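Local atomic coordinates of 6-phospho-beta-d glycosidase (Streptococcus pyogenes, PDB entry 5FOO), a protein that probably hydrolyses the beta-glycosidic bond of 6-phospho-beta-glucosides, as a family 1 glycoside hydrolase, and is captured here with 6-phosphocyclophellitol in its active site. Residues Arg332-Lys337 and Asn367-Ser372; Ala241-Leu246 and Glu263-Val268; Ala24-Asn29 and Leu82-Glu87; Thr200-Gln205 and Leu283-Glu288. The protein carries 1 engineered substitution. All coordinates share one frame; numbering follows the deposited sequence.

How the contacts relate
Four separate contacts sample the loops and outer helices of one (beta/alpha)8 barrel, and no two of them touch. All four are partly buried, and none lies in the barrel core. Contact 1 alone holds a residue of the ligand pocket, K337; it joins a strand end and its turn with a barrel loop by polar bonds to backbone atoms. Contact 3, about 18 Å from it between nearest atoms, joins two loops through a histidine and a glutamine, with a phosphate ion beside them. Contacts 2 and 4 are helix packings, and their helices 263-271 and 280-288 are consecutive in the chain. Contact 2 combines apolar packing with an exposed histidine-glutamate bond, whereas contact 4 has no hydrogen bond across it.

Contact 1: Arg332-Lys337 and Asn367-Ser372; sequences RMNVDK and NGVGIS. With JAZ (6-phosphocyclophellitol), chain G.
N334 and D336 both reach across to the 367-372 loop, but they use it differently. The amide of N334, with CG anti to the backbone N (chi1 175°), crosses V369 and I371 obliquely. Its ND2 donates to G370 O at 3.1 Å in a nearly straight bond, and the acceptor lies close to the amide plane. Around this bond the side chain has apolar company: V369 CG2 is 3.3 Å from N334 ND2, and I371 CD1 lies 3.3 Å from N334 OD1. D336 works through a single oxygen. D336 OD2 takes the backbone N of S372 at 2.8 Å, approached from above the carboxylate plane, and a weak bond from S372 OG at 2.9 Å.

The loop follows barrel strand 362-367, while 332-334 pairs with 339-341 in a small antiparallel sheet, so the contact ties that hairpin to the catalytic barrel of a family 1 glycosidase. K337 CB starts toward the loop, near G370 O, but chi2 (67°) bends CD out of line, and the rest of the chain leads away to the phosphate of 6-phosphocyclophellitol. There K337 NZ donates to JAZ O13 at 2.8 Å and more weakly to O11, while Y432 OH also binds the ligand.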
loop_
_atom_site.group_PDB
_atom_site.type_symbol
_atom_site.label_atom_id
_atom_site.label_comp_id
_atom_site.label_asym_id
_atom_site.label_seq_id
_atom_site.Cartn_x
_atom_site.Cartn_y
_atom_site.Cartn_z
ATOM N N ARG A 332 9.053 -19.569 10.998
ATOM C CA ARG A 332 9.905 -18.554 11.647
ATOM C C ARG A 332 8.981 -17.384 11.935
ATOM O O ARG A 332 8.130 -17.102 11.137
ATOM C CB ARG A 332 11.046 -18.100 10.732
ATOM C CG ARG A 332 12.102 -19.162 10.387
ATOM C CD ARG A 332 12.926 -18.642 9.181
ATOM N NE ARG A 332 13.937 -17.600 9.534
ATOM C CZ ARG A 332 14.398 -16.593 8.737
ATOM N NH1 ARG A 332 13.979 -16.386 7.489
ATOM N NH2 ARG A 332 15.310 -15.752 9.215
ATOM N N MET A 333 9.164 -16.685 13.042
ATOM C CA MET A 333 8.175 -15.704 13.478
ATOM C C MET A 333 8.814 -14.443 14.107
ATOM O O MET A 333 9.936 -14.455 14.689
ATOM C CB MET A 333 7.189 -16.389 14.435
ATOM C CG MET A 333 5.877 -15.638 14.635
ATOM S SD MET A 333 5.012 -16.138 16.158
ATOM C CE MET A 333 6.290 -15.932 17.375
ATOM N N ASN A 334 8.107 -13.332 13.910
ATOM C CA ASN A 334 8.381 -12.081 14.584
ATOM C C ASN A 334 7.418 -12.066 15.784
ATOM O O ASN A 334 6.175 -11.902 15.624
ATOM C CB ASN A 334 8.078 -10.931 13.636
ATOM C CG ASN A 334 8.204 -9.573 14.279
ATOM O OD1 ASN A 334 8.369 -9.448 15.499
ATOM N ND2 ASN A 334 8.110 -8.537 13.460
ATOM N N VAL A 335 7.970 -12.249 16.979
ATOM C CA VAL A 335 7.100 -12.398 18.205
ATOM C C VAL A 335 6.274 -11.168 18.525
ATOM O O VAL A 335 5.087 -11.320 18.766
ATOM C CB VAL A 335 7.932 -12.855 19.431
ATOM C CG1 VAL A 335 7.135 -12.809 20.753
ATOM C CG2 VAL A 335 8.478 -14.267 19.189
ATOM N N ASP A 336 6.847 -9.947 18.460
ATOM C CA ASP A 336 6.078 -8.659 18.727
ATOM C C ASP A 336 4.838 -8.514 17.871
ATOM O O ASP A 336 3.853 -7.952 18.276
ATOM C CB ASP A 336 6.905 -7.372 18.487
ATOM C CG ASP A 336 7.862 -7.051 19.610
ATOM O OD1 ASP A 336 7.836 -7.684 20.708
ATOM O OD2 ASP A 336 8.690 -6.154 19.354
ATOM N N LYS A 337 4.908 -9.005 16.659
ATOM C CA LYS A 337 3.868 -8.778 15.715
ATOM C C LYS A 337 2.925 -9.985 15.507
ATOM O O LYS A 337 1.843 -9.834 14.945
ATOM C CB LYS A 337 4.625 -8.381 14.419
ATOM C CG LYS A 337 3.820 -7.694 13.367
ATOM C CD LYS A 337 3.301 -6.300 13.698
ATOM C CE LYS A 337 2.177 -6.128 12.701
ATOM N NZ LYS A 337 1.161 -5.096 12.994
ATOM N N ASN A 367 8.232 -3.190 1.959
ATOM C CA ASN A 367 8.792 -4.379 2.570
ATOM C C ASN A 367 9.484 -3.865 3.777
ATOM O O ASN A 367 10.277 -2.981 3.640
ATOM C CB ASN A 367 9.785 -5.085 1.629
ATOM C CG ASN A 367 10.462 -6.247 2.265
ATOM O OD1 ASN A 367 11.654 -6.216 2.533
ATOM N ND2 ASN A 367 9.703 -7.279 2.525
ATOM N N GLY A 368 9.152 -4.400 4.958
ATOM C CA GLY A 368 9.783 -4.012 6.200
ATOM C C GLY A 368 9.296 -4.874 7.340
ATOM O O GLY A 368 8.460 -5.797 7.153
ATOM N N VAL A 369 9.860 -4.586 8.497
ATOM C CA VAL A 369 9.596 -5.331 9.735
ATOM C C VAL A 369 9.456 -4.336 10.899
ATOM O O VAL A 369 10.253 -3.393 11.063
ATOM C CB VAL A 369 10.688 -6.394 10.054
ATOM C CG1 VAL A 369 12.058 -5.781 10.307
ATOM C CG2 VAL A 369 10.244 -7.233 11.266
ATOM N N GLY A 370 8.424 -4.576 11.696
ATOM C CA GLY A 370 8.000 -3.696 12.757
ATOM C C GLY A 370 8.218 -4.371 14.113
ATOM O O GLY A 370 7.840 -5.543 14.269
ATOM N N ILE A 371 8.778 -3.626 15.074
ATOM C CA ILE A 371 9.214 -4.147 16.396
ATOM C C ILE A 371 8.857 -3.088 17.413
ATOM O O ILE A 371 8.967 -1.898 17.118
ATOM C CB ILE A 371 10.751 -4.371 16.360
ATOM C CG1 ILE A 371 11.071 -5.530 15.414
ATOM C CG2 ILE A 371 11.413 -4.622 17.713
ATOM C CD1 ILE A 371 10.420 -6.833 15.832
ATOM N N SER A 372 8.393 -3.495 18.588
ATOM C CA SER A 372 8.209 -2.568 19.731
ATOM C C SER A 372 9.467 -2.438 20.620
ATOM O O SER A 372 10.462 -3.145 20.452
ATOM C CB SER A 372 7.000 -2.997 20.571
ATOM O OG SER A 372 7.241 -4.275 21.089
HETATM C C2 JAZ G . 1.316 -0.121 7.124
HETATM C C3 JAZ G . 1.230 0.462 5.697
HETATM C C4 JAZ G . 0.709 -0.585 4.720
HETATM C C5 JAZ G . 1.575 -1.837 4.688
HETATM C C6 JAZ G . 1.783 -2.375 6.088
HETATM C C7 JAZ G . 2.276 -1.304 7.061
HETATM C C8 JAZ G . 2.627 -1.880 8.430
HETATM O O9 JAZ G . 1.427 -2.413 8.985
HETATM P P10 JAZ G . 1.238 -2.405 10.562
HETATM O O11 JAZ G . -0.122 -2.975 10.756
HETATM O O12 JAZ G . 1.571 -1.092 11.139
HETATM O O13 JAZ G . 2.277 -3.296 11.089
HETATM O O14 JAZ G . 0.578 -3.001 6.548
HETATM O O15 JAZ G . 1.870 0.837 8.033
HETATM O O16 JAZ G . 0.321 1.533 5.750
HETATM O O17 JAZ G . 0.605 -0.028 3.421
#

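Contact 2: Ala241-Leu246 and Glu263-Val268; sequences AHFAEL and EELVAV
H242 NE2 donates to E264 OE1 at 2.8 Å, almost perfectly straight, with the N-H...O angle at 178°. The two side chains meet tip to tip. The oxygen sits in the plane of the imidazole and is met on its syn side, but the donor is tilted out of the carboxylate plane; the ring and carboxylate planes are turned 32° apart. E264 OE2 stays close as well, 3.2 Å from the same H242 NE2. E264 gets there by an extended chain, CG anti to the backbone N, and on the way the L246 side chain crosses it at about a right angle, its CD1 3.8 Å from E264 CD.

Deeper in, the contact becomes apolar. F243 CE1 touches V268 CG1 at 3.7 Å and L265 CD1 at 3.8 Å, both approaching the ring obliquely. L265 CD2 rests against the carbonyl oxygen of L246. Helices 235-258 and 263-271 belong to the outer helical layer of the barrel, and their local axes cross at -98° with 10.3 Å between them. Y322 adds a second aromatic ring beside F243.

The carboxylate would tend to favour a protonated H242, though solvent at this exposed edge probably softens the effect.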
loop_
_atom_site.group_PDB
_atom_site.type_symbol
_atom_site.label_atom_id
_atom_site.label_comp_id
_atom_site.label_asym_id
_atom_site.label_seq_id
_atom_site.Cartn_x
_atom_site.Cartn_y
_atom_site.Cartn_z
ATOM N N ALA A 241 -6.679 -22.750 -1.096
ATOM C CA ALA A 241 -5.605 -21.832 -1.590
ATOM C C ALA A 241 -5.975 -21.208 -2.911
ATOM O O ALA A 241 -5.819 -19.991 -3.110
ATOM C CB ALA A 241 -4.264 -22.563 -1.733
ATOM N N HIS A 242 -6.561 -22.043 -3.762
ATOM C CA HIS A 242 -7.028 -21.623 -5.051
ATOM C C HIS A 242 -8.031 -20.502 -4.890
ATOM O O HIS A 242 -7.896 -19.455 -5.560
ATOM C CB HIS A 242 -7.658 -22.778 -5.851
ATOM C CG HIS A 242 -8.013 -22.386 -7.250
ATOM N ND1 HIS A 242 -7.056 -22.087 -8.197
ATOM C CD2 HIS A 242 -9.193 -22.154 -7.838
ATOM C CE1 HIS A 242 -7.630 -21.746 -9.322
ATOM N NE2 HIS A 242 -8.929 -21.770 -9.128
ATOM N N PHE A 243 -9.046 -20.694 -4.047
ATOM C CA PHE A 243 -10.029 -19.637 -3.919
ATOM C C PHE A 243 -9.420 -18.432 -3.213
ATOM O O PHE A 243 -9.674 -17.301 -3.601
ATOM C CB PHE A 243 -11.404 -20.078 -3.322
ATOM C CG PHE A 243 -12.378 -18.928 -3.246
ATOM C CD1 PHE A 243 -13.153 -18.574 -4.346
ATOM C CD2 PHE A 243 -12.390 -18.099 -2.144
ATOM C CE1 PHE A 243 -13.959 -17.444 -4.286
ATOM C CE2 PHE A 243 -13.223 -16.954 -2.091
ATOM C CZ PHE A 243 -13.989 -16.634 -3.149
ATOM N N ALA A 244 -8.573 -18.643 -2.209
ATOM C CA ALA A 244 -7.982 -17.524 -1.531
ATOM C C ALA A 244 -7.138 -16.634 -2.482
ATOM O O ALA A 244 -7.087 -15.394 -2.312
ATOM C CB ALA A 244 -7.162 -17.954 -0.375
ATOM N N GLU A 245 -6.535 -17.264 -3.488
ATOM C CA GLU A 245 -5.772 -16.505 -4.513
ATOM C C GLU A 245 -6.711 -15.782 -5.399
ATOM O O GLU A 245 -6.499 -14.604 -5.653
ATOM C CB GLU A 245 -4.826 -17.386 -5.317
ATOM C CG GLU A 245 -3.831 -18.037 -4.358
ATOM C CD GLU A 245 -2.394 -17.955 -4.730
ATOM O OE1 GLU A 245 -2.127 -17.676 -5.887
ATOM O OE2 GLU A 245 -1.543 -18.194 -3.840
ATOM N N LEU A 246 -7.779 -16.451 -5.828
ATOM C CA LEU A 246 -8.741 -15.786 -6.716
ATOM C C LEU A 246 -9.227 -14.445 -6.188
ATOM O O LEU A 246 -9.327 -13.479 -6.961
ATOM C CB LEU A 246 -9.985 -16.618 -7.008
ATOM C CG LEU A 246 -9.944 -17.758 -7.986
ATOM C CD1 LEU A 246 -11.310 -18.434 -7.946
ATOM C CD2 LEU A 246 -9.664 -17.237 -9.382
ATOM N N GLU A 263 -12.844 -15.051 -14.390
ATOM C CA GLU A 263 -14.148 -15.645 -14.707
ATOM C C GLU A 263 -14.607 -16.598 -13.601
ATOM O O GLU A 263 -15.769 -16.619 -13.191
ATOM C CB GLU A 263 -14.050 -16.417 -16.019
ATOM C CG GLU A 263 -13.812 -15.576 -17.249
ATOM C CD GLU A 263 -15.009 -15.526 -18.151
ATOM O OE1 GLU A 263 -15.959 -14.768 -17.806
ATOM O OE2 GLU A 263 -14.992 -16.258 -19.179
ATOM N N GLU A 264 -13.660 -17.351 -13.080
ATOM C CA GLU A 264 -13.971 -18.285 -12.021
ATOM C C GLU A 264 -14.472 -17.566 -10.764
ATOM O O GLU A 264 -15.382 -18.065 -10.102
ATOM C CB GLU A 264 -12.775 -19.190 -11.718
ATOM C CG GLU A 264 -13.131 -20.355 -10.819
ATOM C CD GLU A 264 -11.938 -21.223 -10.442
ATOM O OE1 GLU A 264 -10.824 -21.072 -10.997
ATOM O OE2 GLU A 264 -12.116 -22.091 -9.571
ATOM N N LEU A 265 -13.899 -16.386 -10.468
ATOM C CA LEU A 265 -14.293 -15.638 -9.310
ATOM C C LEU A 265 -15.703 -15.104 -9.490
ATOM O O LEU A 265 -16.525 -15.217 -8.597
ATOM C CB LEU A 265 -13.285 -14.510 -8.918
ATOM C CG LEU A 265 -13.745 -13.579 -7.785
ATOM C CD1 LEU A 265 -13.881 -14.371 -6.468
ATOM C CD2 LEU A 265 -12.790 -12.401 -7.622
ATOM N N VAL A 266 -15.936 -14.461 -10.620
ATOM C CA VAL A 266 -17.243 -14.075 -11.042
ATOM C C VAL A 266 -18.308 -15.181 -10.885
ATOM O O VAL A 266 -19.362 -14.874 -10.381
ATOM C CB VAL A 266 -17.245 -13.583 -12.508
ATOM C CG1 VAL A 266 -18.648 -13.454 -13.085
ATOM C CG2 VAL A 266 -16.614 -12.198 -12.571
ATOM N N ALA A 267 -18.069 -16.404 -11.356
ATOM C CA ALA A 267 -19.056 -17.514 -11.169
ATOM C C ALA A 267 -19.306 -17.802 -9.667
ATOM O O ALA A 267 -20.444 -17.970 -9.271
ATOM C CB ALA A 267 -18.585 -18.793 -11.883
ATOM N N VAL A 268 -18.280 -17.764 -8.811
ATOM C CA VAL A 268 -18.522 -17.956 -7.383
ATOM C C VAL A 268 -19.413 -16.854 -6.801
ATOM O O VAL A 268 -20.388 -17.121 -6.062
ATOM C CB VAL A 268 -17.215 -18.139 -6.597
ATOM C CG1 VAL A 268 -17.447 -18.175 -5.079
ATOM C CG2 VAL A 268 -16.467 -19.398 -7.083
#

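Contact 3: Ala24-Asn29 and Leu82-Glu87; sequences AKQHRN and LIDDFE. With PO4 (phosphate ion), chain M.
H27 reaches into the 82-87 loop. Its CB has PO4 O3 at 3.4 Å and F86 CZ at 3.9 Å, and chi1 (-57°) sets CG anti to the carbonyl carbon. H27 CG is 3.4 Å from F86 CZ; F86 CZ lies over the centre of one face of the H27 ring, while Q26 CG is offset toward the rim of the opposite face. The two aromatic planes are 35° apart, an oblique pairing. H27 ND1 donates to PO4 O3 at 2.9 Å. Toward the tip, CD2 comes near I83 O and CE1 near D84 O. The tip atom H27 NE2 donates to D84 O at 2.7 Å, with the acceptor near the ring plane but the N-H...O angle bent to 130°.

Q26 binds the same residue by its side chain: Q26 NE2 gives D84 OD1 a nearly straight 2.8 Å bond, meeting the carboxylate from above its plane. R28, whose CB starts away from the loop, holds the phosphate, probably from the crystallisation liquor, with its backbone N and guanidinium; R28 N to PO4 O4 is 2.8 Å.

The D85 carboxylate closes an Asx turn onto E87 N. In this TIM barrel the 24-29 loop precedes helix 30-37, capped by N29, and the 82-87 loop runs from short helix 79-82 toward helix 93-108, with L126 of helix 124-130 against F86.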
loop_
_atom_site.group_PDB
_atom_site.type_symbol
_atom_site.label_atom_id
_atom_site.label_comp_id
_atom_site.label_asym_id
_atom_site.label_seq_id
_atom_site.Cartn_x
_atom_site.Cartn_y
_atom_site.Cartn_z
ATOM N N ALA A 24 -3.107 22.142 9.267
ATOM C CA ALA A 24 -3.757 22.819 8.117
ATOM C C ALA A 24 -4.547 21.948 7.119
ATOM O O ALA A 24 -4.633 22.292 5.935
ATOM C CB ALA A 24 -2.754 23.658 7.360
ATOM N N LYS A 25 -5.126 20.846 7.583
ATOM C CA LYS A 25 -5.789 19.939 6.694
ATOM C C LYS A 25 -7.245 20.184 6.834
ATOM O O LYS A 25 -7.787 20.009 7.918
ATOM C CB LYS A 25 -5.418 18.455 6.962
ATOM C CG LYS A 25 -5.723 17.529 5.792
ATOM C CD LYS A 25 -5.239 16.097 6.007
ATOM C CE LYS A 25 -6.147 15.379 6.997
ATOM N NZ LYS A 25 -5.861 13.941 7.230
ATOM N N GLN A 26 -7.899 20.498 5.726
ATOM C CA GLN A 26 -9.259 20.997 5.767
ATOM C C GLN A 26 -10.265 19.944 6.231
ATOM O O GLN A 26 -11.249 20.279 6.897
ATOM C CB GLN A 26 -9.638 21.552 4.393
ATOM C CG GLN A 26 -11.023 22.137 4.305
ATOM C CD GLN A 26 -11.348 22.790 2.952
ATOM O OE1 GLN A 26 -10.510 23.082 2.108
ATOM N NE2 GLN A 26 -12.599 23.031 2.764
ATOM N N HIS A 27 -10.089 18.689 5.839
ATOM C CA HIS A 27 -11.162 17.719 6.047
ATOM C C HIS A 27 -10.588 16.580 6.806
ATOM O O HIS A 27 -9.373 16.359 6.790
ATOM C CB HIS A 27 -11.704 17.157 4.689
ATOM C CG HIS A 27 -12.225 18.177 3.709
ATOM N ND1 HIS A 27 -13.507 18.693 3.771
ATOM C CD2 HIS A 27 -11.676 18.700 2.584
ATOM C CE1 HIS A 27 -13.721 19.512 2.758
ATOM N NE2 HIS A 27 -12.606 19.577 2.045
ATOM N N ARG A 28 -11.486 15.789 7.393
ATOM C CA ARG A 28 -11.143 14.511 8.003
ATOM C C ARG A 28 -11.245 13.340 7.045
ATOM O O ARG A 28 -12.233 13.207 6.299
ATOM C CB ARG A 28 -12.057 14.221 9.213
ATOM C CG ARG A 28 -11.956 15.320 10.298
ATOM C CD ARG A 28 -13.078 15.241 11.328
ATOM N NE ARG A 28 -14.363 15.431 10.690
ATOM C CZ ARG A 28 -15.534 15.381 11.303
ATOM N NH1 ARG A 28 -15.652 15.155 12.604
ATOM N NH2 ARG A 28 -16.593 15.581 10.579
ATOM N N ASN A 29 -10.223 12.491 7.085
ATOM C CA ASN A 29 -10.334 11.207 6.487
ATOM C C ASN A 29 -10.990 10.202 7.415
ATOM O O ASN A 29 -11.303 10.543 8.529
ATOM C CB ASN A 29 -8.975 10.751 5.885
ATOM C CG ASN A 29 -7.901 10.425 6.919
ATOM O OD1 ASN A 29 -8.119 9.732 7.892
ATOM N ND2 ASN A 29 -6.693 10.830 6.615
ATOM N N LEU A 82 -5.910 18.206 -0.250
ATOM C CA LEU A 82 -5.826 18.943 -1.538
ATOM C C LEU A 82 -7.141 19.605 -1.962
ATOM O O LEU A 82 -7.127 20.661 -2.590
ATOM C CB LEU A 82 -5.365 18.046 -2.665
ATOM C CG LEU A 82 -5.073 18.746 -4.012
ATOM C CD1 LEU A 82 -4.091 19.939 -3.838
ATOM C CD2 LEU A 82 -4.501 17.712 -4.972
ATOM N N ILE A 83 -8.271 18.978 -1.639
ATOM C CA ILE A 83 -9.541 19.414 -2.149
ATOM C C ILE A 83 -10.371 20.187 -1.144
ATOM O O ILE A 83 -10.449 19.843 0.025
ATOM C CB ILE A 83 -10.323 18.216 -2.726
ATOM C CG1 ILE A 83 -9.572 17.571 -3.889
ATOM C CG2 ILE A 83 -11.731 18.656 -3.167
ATOM C CD1 ILE A 83 -9.218 18.504 -5.064
ATOM N N ASP A 84 -10.978 21.268 -1.614
ATOM C CA ASP A 84 -11.798 22.115 -0.799
ATOM C C ASP A 84 -13.242 21.576 -0.913
ATOM O O ASP A 84 -13.743 20.961 0.014
ATOM C CB ASP A 84 -11.645 23.574 -1.259
ATOM C CG ASP A 84 -12.647 24.537 -0.583
ATOM O OD1 ASP A 84 -13.420 24.176 0.321
ATOM O OD2 ASP A 84 -12.691 25.681 -1.001
ATOM N N ASP A 85 -13.865 21.718 -2.082
ATOM C CA ASP A 85 -15.246 21.302 -2.272
ATOM C C ASP A 85 -15.102 19.997 -3.064
ATOM O O ASP A 85 -14.607 19.997 -4.181
ATOM C CB ASP A 85 -16.005 22.429 -3.018
ATOM C CG ASP A 85 -17.399 22.009 -3.544
ATOM O OD1 ASP A 85 -17.786 20.825 -3.515
ATOM O OD2 ASP A 85 -18.097 22.918 -4.059
ATOM N N PHE A 86 -15.491 18.888 -2.458
ATOM C CA PHE A 86 -15.384 17.578 -3.071
ATOM C C PHE A 86 -16.213 17.401 -4.331
ATOM O O PHE A 86 -15.799 16.675 -5.217
ATOM C CB PHE A 86 -15.776 16.468 -2.103
ATOM C CG PHE A 86 -14.884 16.340 -0.920
ATOM C CD1 PHE A 86 -13.537 16.115 -1.067
ATOM C CD2 PHE A 86 -15.402 16.376 0.349
ATOM C CE1 PHE A 86 -12.717 15.984 0.030
ATOM C CE2 PHE A 86 -14.582 16.227 1.461
ATOM C CZ PHE A 86 -13.234 16.022 1.300
ATOM N N GLU A 87 -17.380 18.034 -4.390
ATOM C CA GLU A 87 -18.318 17.842 -5.495
ATOM C C GLU A 87 -17.765 18.529 -6.736
ATOM O O GLU A 87 -17.999 18.101 -7.801
ATOM C CB GLU A 87 -19.689 18.486 -5.171
ATOM C CG GLU A 87 -20.434 17.879 -4.003
ATOM C CD GLU A 87 -20.872 16.428 -4.258
ATOM O OE1 GLU A 87 -21.031 15.947 -5.411
ATOM O OE2 GLU A 87 -21.102 15.752 -3.291
HETATM P P PO4 M . -15.094 17.151 7.153
HETATM O O1 PO4 M . -16.397 16.444 7.511
HETATM O O2 PO4 M . -15.058 18.637 7.424
HETATM O O3 PO4 M . -14.978 17.038 5.571
HETATM O O4 PO4 M . -14.060 16.591 8.042
#

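Contact 4: Thr200-Gln205 and Leu283-Glu288; sequences TAKVIQ and LALIAE
A201 packs closely against I286 where two helices of the (beta/alpha)8 barrel's outer layer cross. Helices 186-208 and 280-288 approach to 8.6 Å between their local axes, at 61°. The small methyl of A201 lets the backbones come together: A201 CB lies 3.7 Å from I286 CA and 3.9 Å from I286 CG1, and the CA atoms of A201 and I286 are 5.2 Å apart. I286 CG1, anti to its own carbonyl carbon (chi1 -64°), runs beside that methyl. This is the buried part, and L198 and F261 add further apolar surface to I286.

On the more open side L285 gives the largest single share of the contact, and it meets the carbon chain of K202 and the amide of Q205. L285 CD2 lies 4.0 Å from K202 CE. The ammonium of K202 goes elsewhere, into a salt bridge with D140 of helix 136-153, which places the lysine between two helices while its aliphatic arm lines the leucine. Q205 stretches out with CG anti to the backbone N and crosses L285 at about a right angle, its amide against the leucine's branch. No hydrogen bond joins the two segments; they meet by van der Waals contact, L285 putting CD2 on K202 and CD1 on Q205. The leucine's torsions are unusual and its placement somewhat doubtful, as is the tight 3.1 Å approach of Q205 OE1 to L285 CD1.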
loop_
_atom_site.group_PDB
_atom_site.type_symbol
_atom_site.label_atom_id
_atom_site.label_comp_id
_atom_site.label_asym_id
_atom_site.label_seq_id
_atom_site.Cartn_x
_atom_site.Cartn_y
_atom_site.Cartn_z
ATOM N N THR A 200 -9.719 2.685 -10.519
ATOM C CA THR A 200 -8.363 2.525 -11.033
ATOM C C THR A 200 -8.328 2.833 -12.554
ATOM O O THR A 200 -7.510 3.642 -13.026
ATOM C CB THR A 200 -7.821 1.138 -10.776
ATOM O OG1 THR A 200 -7.862 0.823 -9.370
ATOM C CG2 THR A 200 -6.343 1.030 -11.222
ATOM N N ALA A 201 -9.260 2.227 -13.278
ATOM C CA ALA A 201 -9.341 2.376 -14.733
ATOM C C ALA A 201 -9.758 3.784 -15.157
ATOM O O ALA A 201 -9.188 4.325 -16.098
ATOM C CB ALA A 201 -10.294 1.346 -15.312
ATOM N N LYS A 202 -10.691 4.404 -14.434
ATOM C CA LYS A 202 -11.056 5.761 -14.677
ATOM C C LYS A 202 -9.967 6.794 -14.379
ATOM O O LYS A 202 -9.842 7.798 -15.094
ATOM C CB LYS A 202 -12.344 6.123 -13.950
ATOM C CG LYS A 202 -13.525 5.359 -14.504
ATOM C CD LYS A 202 -14.853 5.910 -14.006
ATOM C CE LYS A 202 -15.363 6.858 -15.065
ATOM N NZ LYS A 202 -16.603 7.508 -14.621
ATOM N N VAL A 203 -9.171 6.559 -13.344
ATOM C CA VAL A 203 -8.079 7.466 -13.033
ATOM C C VAL A 203 -7.003 7.328 -14.114
ATOM O O VAL A 203 -6.414 8.340 -14.566
ATOM C CB VAL A 203 -7.511 7.259 -11.600
ATOM C CG1 VAL A 203 -6.252 8.075 -11.422
ATOM C CG2 VAL A 203 -8.581 7.766 -10.617
ATOM N N ILE A 204 -6.754 6.101 -14.514
ATOM C CA ILE A 204 -5.820 5.840 -15.611
ATOM C C ILE A 204 -6.263 6.506 -16.888
ATOM O O ILE A 204 -5.453 7.145 -17.539
ATOM C CB ILE A 204 -5.567 4.336 -15.802
ATOM C CG1 ILE A 204 -4.752 3.797 -14.606
ATOM C CG2 ILE A 204 -4.867 4.057 -17.128
ATOM C CD1 ILE A 204 -4.681 2.258 -14.577
ATOM N N GLN A 205 -7.549 6.439 -17.210
ATOM C CA GLN A 205 -8.041 7.133 -18.378
ATOM C C GLN A 205 -7.737 8.617 -18.219
ATOM O O GLN A 205 -7.276 9.240 -19.175
ATOM C CB GLN A 205 -9.527 6.919 -18.602
ATOM C CG GLN A 205 -10.165 7.581 -19.847
ATOM C CD GLN A 205 -11.642 7.269 -19.915
ATOM O OE1 GLN A 205 -12.121 6.645 -20.862
ATOM N NE2 GLN A 205 -12.350 7.591 -18.855
ATOM N N LEU A 283 -17.232 -2.014 -17.934
ATOM C CA LEU A 283 -16.343 -3.124 -18.256
ATOM C C LEU A 283 -15.351 -2.864 -19.425
ATOM O O LEU A 283 -14.196 -3.339 -19.403
ATOM C CB LEU A 283 -17.108 -4.425 -18.500
ATOM C CG LEU A 283 -17.847 -4.914 -17.233
ATOM C CD1 LEU A 283 -18.858 -6.039 -17.514
ATOM C CD2 LEU A 283 -16.877 -5.315 -16.151
ATOM N N ALA A 284 -15.810 -2.117 -20.417
ATOM C CA ALA A 284 -14.960 -1.720 -21.552
ATOM C C ALA A 284 -13.935 -0.658 -21.109
ATOM O O ALA A 284 -12.772 -0.717 -21.535
ATOM C CB ALA A 284 -15.828 -1.198 -22.705
ATOM N N LEU A 285 -14.324 0.258 -20.217
ATOM C CA LEU A 285 -13.359 1.241 -19.634
ATOM C C LEU A 285 -12.252 0.488 -18.931
ATOM O O LEU A 285 -11.080 0.772 -19.156
ATOM C CB LEU A 285 -14.042 2.241 -18.690
ATOM C CG LEU A 285 -13.953 3.748 -18.856
ATOM C CD1 LEU A 285 -13.815 4.167 -20.315
ATOM C CD2 LEU A 285 -15.183 4.441 -18.245
ATOM N N ILE A 286 -12.590 -0.559 -18.171
ATOM C CA ILE A 286 -11.603 -1.364 -17.457
ATOM C C ILE A 286 -10.681 -2.118 -18.436
ATOM O O ILE A 286 -9.477 -2.171 -18.231
ATOM C CB ILE A 286 -12.283 -2.307 -16.403
ATOM C CG1 ILE A 286 -12.970 -1.483 -15.314
ATOM C CG2 ILE A 286 -11.282 -3.270 -15.797
ATOM C CD1 ILE A 286 -13.975 -2.240 -14.418
ATOM N N ALA A 287 -11.250 -2.672 -19.505
ATOM C CA ALA A 287 -10.483 -3.395 -20.489
ATOM C C ALA A 287 -9.500 -2.445 -21.247
ATOM O O ALA A 287 -8.396 -2.866 -21.668
ATOM C CB ALA A 287 -11.411 -4.072 -21.492
ATOM N N GLU A 288 -9.890 -1.188 -21.357
ATOM C CA GLU A 288 -9.120 -0.231 -22.124
ATOM C C GLU A 288 -8.120 0.625 -21.332
ATOM O O GLU A 288 -7.346 1.350 -21.947
ATOM C CB GLU A 288 -10.054 0.681 -22.787
ATOM C CG GLU A 288 -10.754 0.035 -23.942
ATOM C CD GLU A 288 -11.865 0.897 -24.474
ATOM O OE1 GLU A 288 -11.948 2.074 -24.085
ATOM O OE2 GLU A 288 -12.678 0.348 -25.214
#